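Local coordinates for protein Hcp1 (Flavobacterium johnsoniae, PDB 6BDC) that probably forms the hexameric rings of a type VI secretion tube and may act as a chaperone for effectors passing through it, at residues 17-22 against 69-74; 40-45 against 81-86. One frame throughout, in Å; residues are numbered along the deposited sequence.

Along the chain the four segments come in the order 17-22, 40-45, 69-74 and 81-86, so contacts 1 and 2 cross rather than nest. Contact 1 closes a loop of 46 residues that contains strand 41-47 and helix 53-60; contact 2 closes one of 35 residues holding the same helix and all of strand 64-72. The first members, on strands 12-24 and 41-47, are antiparallel neighbours, as are the second, on strands 64-72 and 81-86. Each contact thus joins one neighbouring pair to the other across the inside of the curled sheet. Their centres lie about 8 Å apart; a backbone hydrogen bond links Ser20 with Met43, and a probable one, modelled rather short, Val69 with Leu83.

Contact 1: 17-22 against 69-74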
ATOM      1  N   LEU A  17      -2.175 -16.350  17.795  1.00102.89           N
ATOM      2  CA  LEU A  17      -2.071 -16.394  16.345  1.00112.17           C
ATOM      3  C   LEU A  17      -0.763 -15.771  15.872  1.00105.52           C
ATOM      4  O   LEU A  17      -0.015 -16.395  15.114  1.00115.91           O
ATOM      5  CB  LEU A  17      -3.281 -15.697  15.716  1.00109.23           C
ATOM      6  CG  LEU A  17      -4.633 -16.137  16.290  1.00113.28           C
ATOM      7  CD1 LEU A  17      -5.775 -15.279  15.747  1.00117.19           C
ATOM      8  CD2 LEU A  17      -4.911 -17.633  16.022  1.00117.97           C
ATOM      9  N   ASN A  18      -0.463 -14.548  16.316  1.00 85.93           N
ATOM     10  CA  ASN A  18       0.745 -13.845  15.904  1.00 84.72           C
ATOM     11  C   ASN A  18       1.466 -13.288  17.121  1.00 88.22           C
ATOM     12  O   ASN A  18       0.829 -12.793  18.054  1.00 89.39           O
ATOM     13  CB  ASN A  18       0.430 -12.686  14.944  1.00 97.92           C
ATOM     14  CG  ASN A  18      -0.131 -13.152  13.616  1.00106.72           C
ATOM     15  OD1 ASN A  18      -0.306 -14.347  13.384  1.00119.74           O
ATOM     16  ND2 ASN A  18      -0.426 -12.202  12.734  1.00103.94           N
ATOM     17  N   VAL A  19       2.796 -13.370  17.106  1.00 82.32           N
ATOM     18  CA  VAL A  19       3.633 -12.682  18.078  1.00 78.46           C
ATOM     19  C   VAL A  19       4.777 -12.003  17.346  1.00 83.02           C
ATOM     20  O   VAL A  19       5.167 -12.413  16.248  1.00 83.75           O
ATOM     21  CB  VAL A  19       4.203 -13.618  19.167  1.00 78.14           C
ATOM     22  CG1 VAL A  19       4.033 -12.996  20.550  1.00 73.22           C
ATOM     23  CG2 VAL A  19       3.588 -14.999  19.082  1.00 90.53           C
ATOM     24  N   SER A  20       5.319 -10.957  17.969  1.00 81.04           N
ATOM     25  CA  SER A  20       6.548 -10.329  17.509  1.00 99.00           C
ATOM     26  C   SER A  20       7.118  -9.484  18.640  1.00 91.47           C
ATOM     27  O   SER A  20       6.389  -8.968  19.490  1.00 75.44           O
ATOM     28  CB  SER A  20       6.327  -9.478  16.245  1.00 80.99           C
ATOM     29  OG  SER A  20       6.030  -8.132  16.567  1.00 77.01           O
ATOM     30  N   TYR A  21       8.442  -9.363  18.643  1.00 85.37           N
ATOM     31  CA  TYR A  21       9.156  -8.521  19.592  1.00 92.57           C
ATOM     32  C   TYR A  21      10.464  -8.124  18.933  1.00 80.30           C
ATOM     33  O   TYR A  21      11.143  -8.969  18.339  1.00 76.47           O
ATOM     34  CB  TYR A  21       9.408  -9.242  20.926  1.00 76.27           C
ATOM     35  CG  TYR A  21      10.267 -10.481  20.812  1.00 81.71           C
ATOM     36  CD1 TYR A  21       9.712 -11.702  20.457  1.00 94.42           C
ATOM     37  CD2 TYR A  21      11.634 -10.430  21.056  1.00 93.50           C
ATOM     38  CE1 TYR A  21      10.494 -12.841  20.349  1.00 81.32           C
ATOM     39  CE2 TYR A  21      12.424 -11.563  20.948  1.00 92.77           C
ATOM     40  CZ  TYR A  21      11.845 -12.764  20.594  1.00 90.58           C
ATOM     41  OH  TYR A  21      12.622 -13.894  20.483  1.00 98.72           O
ATOM     42  N   ASP A  22      10.806  -6.845  19.013  1.00 76.55           N
ATOM     43  CA  ASP A  22      11.944  -6.349  18.263  1.00 89.61           C
ATOM     44  C   ASP A  22      12.760  -5.397  19.122  1.00 90.96           C
ATOM     45  O   ASP A  22      12.233  -4.723  20.010  1.00 79.26           O
ATOM     46  CB  ASP A  22      11.503  -5.658  16.958  1.00 95.22           C
ATOM     47  CG  ASP A  22      10.687  -4.412  17.203  1.00 96.86           C
ATOM     48  OD1 ASP A  22      11.288  -3.332  17.378  1.00 97.52           O
ATOM     49  OD2 ASP A  22       9.442  -4.506  17.203  1.00135.36           O
ATOM     50  N   VAL A  69       5.838 -16.377  26.613  1.00 96.36           N
ATOM     51  CA  VAL A  69       5.397 -16.851  25.306  1.00 95.57           C
ATOM     52  C   VAL A  69       6.194 -18.106  24.989  1.00 97.65           C
ATOM     53  O   VAL A  69       7.427 -18.060  24.905  1.00 97.12           O
ATOM     54  CB  VAL A  69       5.593 -15.785  24.218  1.00 91.78           C
ATOM     55  CG1 VAL A  69       5.178 -16.329  22.855  1.00 91.59           C
ATOM     56  CG2 VAL A  69       4.823 -14.515  24.565  1.00 91.07           C
ATOM     57  N   LYS A  70       5.497 -19.225  24.814  1.00100.61           N
ATOM     58  CA  LYS A  70       6.128 -20.527  24.622  1.00125.01           C
ATOM     59  C   LYS A  70       5.843 -21.021  23.212  1.00114.82           C
ATOM     60  O   LYS A  70       4.681 -21.222  22.843  1.00104.40           O
ATOM     61  CB  LYS A  70       5.622 -21.541  25.651  1.00108.69           C
ATOM     62  N   PHE A  71       6.901 -21.228  22.434  1.00106.65           N
ATOM     63  CA  PHE A  71       6.794 -21.791  21.094  1.00104.36           C
ATOM     64  C   PHE A  71       7.000 -23.298  21.184  1.00112.13           C
ATOM     65  O   PHE A  71       8.052 -23.760  21.639  1.00118.57           O
ATOM     66  CB  PHE A  71       7.819 -21.168  20.148  1.00101.93           C
ATOM     67  CG  PHE A  71       7.857 -19.668  20.191  1.00 97.32           C
ATOM     68  CD1 PHE A  71       7.054 -18.916  19.349  1.00 94.83           C
ATOM     69  CD2 PHE A  71       8.702 -19.009  21.068  1.00 96.08           C
ATOM     70  CE1 PHE A  71       7.091 -17.536  19.385  1.00 91.32           C
ATOM     71  CE2 PHE A  71       8.743 -17.629  21.108  1.00 92.43           C
ATOM     72  CZ  PHE A  71       7.937 -16.892  20.267  1.00 90.11           C
ATOM     73  N   ILE A  72       5.996 -24.057  20.758  1.00125.46           N
ATOM     74  CA  ILE A  72       6.044 -25.514  20.777  1.00135.27           C
ATOM     75  C   ILE A  72       6.264 -26.008  19.356  1.00135.86           C
ATOM     76  O   ILE A  72       5.634 -25.511  18.412  1.00132.33           O
ATOM     77  CB  ILE A  72       4.756 -26.111  21.372  1.00130.62           C
ATOM     78  N   LYS A  73       7.167 -26.975  19.198  1.00141.08           N
ATOM     79  CA  LYS A  73       7.378 -27.583  17.893  1.00141.70           C
ATOM     80  C   LYS A  73       6.070 -28.182  17.396  1.00147.33           C
ATOM     81  O   LYS A  73       5.283 -28.720  18.180  1.00151.59           O
ATOM     82  CB  LYS A  73       8.468 -28.651  17.971  1.00145.96           C
ATOM     83  N   ARG A  74       5.829 -28.061  16.090  1.00153.03           N
ATOM     84  CA  ARG A  74       4.558 -28.476  15.508  1.00156.54           C
ATOM     85  C   ARG A  74       4.186 -29.902  15.900  1.00160.60           C
ATOM     86  O   ARG A  74       3.102 -30.149  16.443  1.00166.40           O
ATOM     87  CB  ARG A  74       4.623 -28.343  13.983  1.00156.97           C
TER
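Val19 meets Val69 and Phe71 inside the antiparallel beta barrel of the Hcp family, across strands 12-24 and 64-72, which are not paired with each other but share strand 4-9 as a neighbour. Its two methyls divide the work: CG1 reaches CG1 of Val69 at 4.2 Å, while CG2 comes obliquely to the Phe71 ring. Val19 sits off a staggered position (chi1 -134°), with one methyl at each partner. Val69 has CG1 anti to its backbone N (chi1 178°), directing that methyl across to strand 12-24. The CB of Phe71 likewise points toward strand 12-24. Tyr21, also directed at the opposing strand, covers part of the same surface more loosely, with its CE1 4.8 Å from CZ of Phe71. Thr5 of strand 4-9 touches Val19, Val69 and Phe71, and Ile44 also packs on Val19. Residues 18-22 also pair antiparallel with a strand of the second subunit, and Tyr21 OH is hydrogen-bonded to Glu95 OE1 of that second subunit, so the same strand serves both the barrel interior and the subunit interface. The Val19 CG2 methyl ends 4.3 Å from CE1 of Phe71.

Contact 2: 40-45 against 81-86; sequences GRIMIE and KELKFT
Strands 41-47 and 81-86 face each other across the interior of the Hcp barrel without backbone pairing, their CA atoms 9.1 Å apart at Ile42 and Phe85 and 10.2 Å apart at Ile42 and Leu83. The gap is bridged by side chains alone. Ile42 reaches into the gap with an extended arm: CG1 lies beside the backbone N, and CD1 continues the chain in the extended form (chi2 -179°), which brings this methyl between two residues of the other strand. There it meets Leu83 tip to tip, CD1 to CD1 at 4.0 Å, and approaches Phe85 obliquely. Leu83 offers its CD1 branch to the isoleucine methyl. Phe85 places its ring between the backbone N and the carbonyl carbon (chi1 60°), and Ile42 CD1 touches the root of the side chain as well as the ring, with 4.1 Å to Phe85 CB. Ile44, two residues on from Ile42, also points inward but stays more distant, its CD1 6.0 Å from CE2 of Phe85. Other strands close around the cluster: Ile116 packs on Ile42, Met118 on Leu83, and Tyr21 and Val69 on Leu83, which makes the leucine a junction with contact 1. At its edges, strand 41-47 is hydrogen-bonded through its backbone to strands 12-24 and 105-113 and forms part of the barrel wall. The Ile42 CD1 methyl is 4.1 Å from CD2 of the Phe85 ring.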
ATOM      1  N   GLY A  40      11.765  -4.504  24.595  1.00 88.87           N
ATOM      2  CA  GLY A  40      10.812  -4.847  25.629  1.00 91.63           C
ATOM      3  C   GLY A  40       9.366  -4.777  25.192  1.00 95.36           C
ATOM      4  O   GLY A  40       8.486  -5.203  25.953  1.00 87.84           O
ATOM      5  N   ARG A  41       9.087  -4.246  24.002  1.00 73.72           N
ATOM      6  CA  ARG A  41       7.730  -4.181  23.476  1.00 64.11           C
ATOM      7  C   ARG A  41       7.403  -5.474  22.742  1.00 64.06           C
ATOM      8  O   ARG A  41       8.181  -5.933  21.901  1.00 80.48           O
ATOM      9  CB  ARG A  41       7.568  -2.982  22.544  1.00 64.82           C
ATOM     10  CG  ARG A  41       7.131  -1.702  23.245  1.00 70.79           C
ATOM     11  CD  ARG A  41       7.451  -0.466  22.419  1.00 78.42           C
ATOM     12  NE  ARG A  41       6.966   0.759  23.051  1.00 86.95           N
ATOM     13  N   ILE A  42       6.255  -6.061  23.063  1.00 80.43           N
ATOM     14  CA  ILE A  42       5.824  -7.333  22.494  1.00 63.69           C
ATOM     15  C   ILE A  42       4.409  -7.168  21.951  1.00 70.52           C
ATOM     16  O   ILE A  42       3.537  -6.623  22.639  1.00 81.18           O
ATOM     17  CB  ILE A  42       5.871  -8.470  23.533  1.00 67.28           C
ATOM     18  CG1 ILE A  42       7.238  -8.525  24.217  1.00 70.08           C
ATOM     19  CG2 ILE A  42       5.547  -9.800  22.880  1.00 67.07           C
ATOM     20  CD1 ILE A  42       7.359  -9.636  25.236  1.00 77.44           C
HETATM   21  N   MSE A  43       4.183  -7.642  20.728  1.00 70.26           N
HETATM   22  CA  MSE A  43       2.870  -7.562  20.085  1.00 56.88           C
HETATM   23  C   MSE A  43       2.275  -8.956  19.902  1.00 76.61           C
HETATM   24  O   MSE A  43       2.934  -9.842  19.361  1.00 85.85           O
HETATM   25  CB  MSE A  43       2.976  -6.859  18.734  1.00 82.63           C
HETATM   26  CG  MSE A  43       4.357  -6.298  18.435  1.00 86.86           C
HETATM   27 SE   MSE A  43       4.680  -4.510  19.136  0.72114.37          SE
HETATM   28  CE  MSE A  43       4.531  -3.508  17.459  1.00 81.93           C
ATOM     29  N   ILE A  44       1.035  -9.152  20.356  1.00 64.89           N
ATOM     30  CA  ILE A  44       0.397 -10.462  20.362  1.00 80.07           C
ATOM     31  C   ILE A  44      -0.998 -10.342  19.763  1.00 88.51           C
ATOM     32  O   ILE A  44      -1.665  -9.310  19.894  1.00 68.87           O
ATOM     33  CB  ILE A  44       0.326 -11.060  21.791  1.00 79.66           C
ATOM     34  CG1 ILE A  44       1.693 -11.026  22.473  1.00 74.41           C
ATOM     35  CG2 ILE A  44      -0.192 -12.491  21.765  1.00 89.40           C
ATOM     36  CD1 ILE A  44       1.776 -10.063  23.637  1.00101.85           C
ATOM     37  N   GLU A  45      -1.436 -11.411  19.095  1.00 81.76           N
ATOM     38  CA  GLU A  45      -2.802 -11.534  18.602  1.00 70.36           C
ATOM     39  C   GLU A  45      -3.382 -12.847  19.100  1.00 88.60           C
ATOM     40  O   GLU A  45      -2.753 -13.899  18.958  1.00105.82           O
ATOM     41  CB  GLU A  45      -2.864 -11.466  17.074  1.00 93.60           C
ATOM     42  CG  GLU A  45      -4.282 -11.523  16.525  1.00 89.40           C
ATOM     43  CD  GLU A  45      -4.361 -11.139  15.059  1.00100.48           C
ATOM     44  OE1 GLU A  45      -3.315 -10.778  14.477  1.00 96.77           O
ATOM     45  OE2 GLU A  45      -5.472 -11.191  14.489  1.00106.98           O
ATOM     46  N   LYS A  81      11.100 -23.166  22.484  1.00126.79           N
ATOM     47  CA  LYS A  81      11.639 -21.972  23.113  1.00118.39           C
ATOM     48  C   LYS A  81      10.564 -21.205  23.838  1.00105.59           C
ATOM     49  O   LYS A  81       9.404 -21.278  23.474  1.00103.72           O
ATOM     50  CB  LYS A  81      12.310 -21.090  22.070  1.00112.02           C
ATOM     51  N   GLU A  82      10.951 -20.478  24.874  1.00105.14           N
ATOM     52  CA  GLU A  82       9.993 -19.720  25.642  1.00114.02           C
ATOM     53  C   GLU A  82      10.488 -18.327  25.885  1.00109.71           C
ATOM     54  O   GLU A  82      11.596 -18.146  26.340  1.00102.83           O
ATOM     55  CB  GLU A  82       9.764 -20.389  26.987  1.00124.52           C
ATOM     56  CG  GLU A  82       8.317 -20.475  27.433  1.00120.75           C
ATOM     57  CD  GLU A  82       8.182 -20.961  28.860  1.00143.00           C
ATOM     58  OE1 GLU A  82       8.828 -20.377  29.755  1.00148.83           O
ATOM     59  OE2 GLU A  82       7.432 -21.926  29.085  1.00152.38           O
ATOM     60  N   LEU A  83       9.646 -17.336  25.647  1.00107.51           N
ATOM     61  CA  LEU A  83      10.048 -15.973  25.896  1.00101.83           C
ATOM     62  C   LEU A  83       9.370 -15.515  27.146  1.00108.58           C
ATOM     63  O   LEU A  83       8.161 -15.582  27.259  1.00 97.35           O
ATOM     64  CB  LEU A  83       9.626 -15.075  24.751  1.00113.89           C
ATOM     65  CG  LEU A  83      10.313 -13.717  24.696  1.00123.97           C
ATOM     66  CD1 LEU A  83       9.462 -12.737  23.923  1.00101.42           C
ATOM     67  CD2 LEU A  83      10.619 -13.181  26.078  1.00121.12           C
ATOM     68  N   LYS A  84      10.160 -15.046  28.089  1.00 96.52           N
ATOM     69  CA  LYS A  84       9.617 -14.615  29.367  1.00 99.14           C
ATOM     70  C   LYS A  84       9.778 -13.109  29.514  1.00 95.20           C
ATOM     71  O   LYS A  84      10.839 -12.555  29.211  1.00 95.68           O
ATOM     72  CB  LYS A  84      10.310 -15.337  30.530  1.00101.88           C
ATOM     73  N   PHE A  85       8.718 -12.453  29.976  1.00 93.35           N
ATOM     74  CA  PHE A  85       8.733 -11.028  30.258  1.00 91.96           C
ATOM     75  C   PHE A  85       8.307 -10.790  31.697  1.00 94.18           C
ATOM     76  O   PHE A  85       7.467 -11.513  32.240  1.00 96.72           O
ATOM     77  CB  PHE A  85       7.813 -10.248  29.304  1.00109.47           C
ATOM     78  CG  PHE A  85       6.366 -10.667  29.361  1.00 86.22           C
ATOM     79  CD1 PHE A  85       5.487 -10.078  30.257  1.00 86.23           C
ATOM     80  CD2 PHE A  85       5.881 -11.637  28.499  1.00 87.13           C
ATOM     81  CE1 PHE A  85       4.154 -10.459  30.302  1.00 96.49           C
ATOM     82  CE2 PHE A  85       4.552 -12.020  28.536  1.00 85.46           C
ATOM     83  CZ  PHE A  85       3.687 -11.430  29.437  1.00 97.21           C
ATOM     84  N   THR A  86       8.899  -9.767  32.308  1.00 95.40           N
ATOM     85  CA  THR A  86       8.624  -9.418  33.694  1.00 98.38           C
ATOM     86  C   THR A  86       8.219  -7.954  33.774  1.00 97.95           C
ATOM     87  O   THR A  86       8.834  -7.099  33.127  1.00101.50           O
ATOM     88  CB  THR A  86       9.840  -9.677  34.600  1.00103.00           C
ATOM     89  OG1 THR A  86      10.802  -8.625  34.445  1.00109.66           O
ATOM     90  CG2 THR A  86      10.491 -11.010  34.265  1.00104.77           C
TER